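Oligopeptide ABC transporter OppAIV (Borrelia burgdorferi B31, PDB 4GL8) probably binds oligopeptides as the solute-binding component of an ABC transporter that carries peptides across the membrane. Local coordinates at residues Val129-Ser134 with Leu177-Phe182. Residues are numbered along the deposited sequence; the frame is centred on the assembly and turned at random.
Sequences VNMIKS and LVHQTF
I132 and F182 mark the closest backbone approach, CA to CA 7.7 Å, where helix 129-135 packs against the short 3-10 turn 180-182 of a solute-binding protein of family 5, the oligopeptide-binding (OppA) type. No hydrogen bond passes between the two segments; methyl, sulfur and ring contacts join them in the interior. The central contact is a CH-pi interaction: I132 CD1 sits over one face of the F182 ring, 3.4 Å from its centroid and 17° off the ring normal, displaced slightly toward the rim. I132 keeps CG1 beside its own backbone N (chi1 -53°), and a second bend at chi2 carries CD1 over the ring. The end of the I132 chain also meets T181, with I132 CD1 3.7 Å from T181 CG2 and CG1 close by. M131 carries the rest of the contact. Its CG is anti to the backbone N (chi1 178°), which sends the chain out from the helix until CG lies 3.7 Å from F182 CE2. Beyond that the thioether reaches two rings: SD stands at the F182 edge, 5.2 Å from the centroid, a Met-aromatic contact, and approaches the H179 ring obliquely. M176 of helix 173-176 also touches both M131 and F182, while F128 meets the H179 ring edge-to-face. H179 and Q180 pack on a modified side chain of the bound peptide, so H179 touches both the peptide and helix 129-135. Q180 is tied by its amide to I48 O and S54 OG, and Q180 OE1 lies 3.1 Å above the H179 ring plane, offset toward the rim. On the M131 side of that imidazole, the nearest ring atom to SD is H179 ND1, at 3.6 Å.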
loop_
_atom_site.group_PDB
_atom_site.type_symbol
_atom_site.label_atom_id
_atom_site.label_comp_id
_atom_site.label_asym_id
_atom_site.label_seq_id
_atom_site.Cartn_x
_atom_site.Cartn_y
_atom_site.Cartn_z
ATOM N N VAL A 129 -5.460 -11.538 3.834
ATOM C CA VAL A 129 -5.225 -12.707 4.672
ATOM C C VAL A 129 -3.995 -13.543 4.249
ATOM O O VAL A 129 -3.370 -14.190 5.094
ATOM C CB VAL A 129 -6.496 -13.588 4.731
ATOM C CG1 VAL A 129 -6.697 -14.384 3.433
ATOM C CG2 VAL A 129 -6.437 -14.505 5.943
ATOM N N ASN A 130 -3.652 -13.547 2.967
ATOM C CA ASN A 130 -2.456 -14.307 2.517
ATOM C C ASN A 130 -1.141 -13.862 3.127
ATOM O O ASN A 130 -0.233 -14.663 3.323
ATOM C CB ASN A 130 -2.336 -14.309 1.002
ATOM C CG ASN A 130 -3.239 -15.330 0.381
ATOM O OD1 ASN A 130 -3.850 -16.140 1.089
ATOM N ND2 ASN A 130 -3.307 -15.338 -0.925
ATOM N N MET A 131 -1.056 -12.587 3.464
ATOM C CA MET A 131 0.105 -12.073 4.180
ATOM C C MET A 131 0.279 -12.740 5.567
ATOM O O MET A 131 1.389 -13.126 5.941
ATOM C CB MET A 131 -0.021 -10.575 4.304
ATOM C CG MET A 131 1.122 -9.941 5.070
ATOM S SD MET A 131 1.122 -8.161 4.847
ATOM C CE MET A 131 1.525 -8.088 3.125
ATOM N N ILE A 132 -0.810 -12.914 6.305
ATOM C CA ILE A 132 -0.759 -13.626 7.566
ATOM C C ILE A 132 -0.402 -15.110 7.397
ATOM O O ILE A 132 0.409 -15.628 8.140
ATOM C CB ILE A 132 -2.086 -13.546 8.347
ATOM C CG1 ILE A 132 -2.541 -12.113 8.511
ATOM C CG2 ILE A 132 -1.916 -14.135 9.738
ATOM C CD1 ILE A 132 -1.457 -11.226 9.098
ATOM N N LYS A 133 -1.046 -15.776 6.443
ATOM C CA LYS A 133 -0.848 -17.206 6.178
ATOM C C LYS A 133 0.567 -17.565 5.726
ATOM O O LYS A 133 1.078 -18.632 6.047
ATOM C CB LYS A 133 -1.839 -17.681 5.109
ATOM C CG LYS A 133 -3.287 -17.620 5.572
ATOM C CD LYS A 133 -4.316 -17.563 4.447
ATOM C CE LYS A 133 -4.223 -18.731 3.501
ATOM N NZ LYS A 133 -5.022 -18.466 2.279
ATOM N N SER A 134 1.201 -16.680 4.986
ATOM C CA SER A 134 2.552 -16.935 4.514
ATOM C C SER A 134 3.605 -16.744 5.613
ATOM O O SER A 134 4.714 -17.191 5.451
ATOM C CB SER A 134 2.884 -16.059 3.284
ATOM O OG SER A 134 3.017 -14.688 3.643
ATOM N N LEU A 177 4.809 -5.952 11.138
ATOM C CA LEU A 177 3.813 -5.767 12.174
ATOM C C LEU A 177 3.158 -4.389 12.201
ATOM O O LEU A 177 2.115 -4.210 12.870
ATOM C CB LEU A 177 4.375 -6.105 13.549
ATOM C CG LEU A 177 4.647 -7.564 13.821
ATOM C CD1 LEU A 177 5.418 -7.720 15.146
ATOM C CD2 LEU A 177 3.347 -8.372 13.848
ATOM N N VAL A 178 3.770 -3.420 11.517
ATOM C CA VAL A 178 3.274 -2.071 11.446
ATOM C C VAL A 178 2.151 -1.987 10.415
ATOM O O VAL A 178 1.318 -1.121 10.499
ATOM C CB VAL A 178 4.439 -1.088 11.116
ATOM C CG1 VAL A 178 3.950 0.345 10.972
ATOM C CG2 VAL A 178 5.481 -1.179 12.218
ATOM N N HIS A 179 2.121 -2.897 9.443
ATOM C CA HIS A 179 1.083 -2.949 8.447
ATOM C C HIS A 179 -0.284 -3.279 9.082
ATOM O O HIS A 179 -0.375 -4.084 9.995
ATOM C CB HIS A 179 1.445 -3.996 7.417
ATOM C CG HIS A 179 0.524 -4.030 6.238
ATOM N ND1 HIS A 179 -0.349 -5.073 6.003
ATOM C CD2 HIS A 179 0.354 -3.164 5.217
ATOM C CE1 HIS A 179 -1.025 -4.842 4.895
ATOM N NE2 HIS A 179 -0.612 -3.691 4.396
ATOM N N GLN A 180 -1.333 -2.643 8.557
ATOM C CA GLN A 180 -2.654 -2.641 9.175
ATOM C C GLN A 180 -3.259 -4.009 9.337
ATOM O O GLN A 180 -3.920 -4.237 10.299
ATOM C CB GLN A 180 -3.613 -1.702 8.437
ATOM C CG GLN A 180 -4.142 -2.195 7.089
ATOM C CD GLN A 180 -3.234 -1.896 5.906
ATOM O OE1 GLN A 180 -2.200 -1.234 6.020
ATOM N NE2 GLN A 180 -3.637 -2.375 4.755
ATOM N N THR A 181 -3.016 -4.914 8.404
ATOM C CA THR A 181 -3.467 -6.307 8.500
ATOM C C THR A 181 -3.050 -6.965 9.817
ATOM O O THR A 181 -3.774 -7.855 10.342
ATOM C CB THR A 181 -2.842 -7.125 7.346
ATOM O OG1 THR A 181 -3.226 -6.543 6.105
ATOM C CG2 THR A 181 -3.313 -8.513 7.345
ATOM N N PHE A 182 -1.902 -6.536 10.346
ATOM C CA PHE A 182 -1.380 -7.054 11.591
ATOM C C PHE A 182 -1.780 -6.252 12.833
ATOM O O PHE A 182 -1.456 -6.641 13.957
ATOM C CB PHE A 182 0.140 -7.137 11.537
ATOM C CG PHE A 182 0.672 -8.251 10.694
ATOM C CD1 PHE A 182 0.930 -9.491 11.246
ATOM C CD2 PHE A 182 0.995 -8.037 9.390
ATOM C CE1 PHE A 182 1.493 -10.492 10.506
ATOM C CE2 PHE A 182 1.527 -9.042 8.617
ATOM C CZ PHE A 182 1.787 -10.280 9.173
#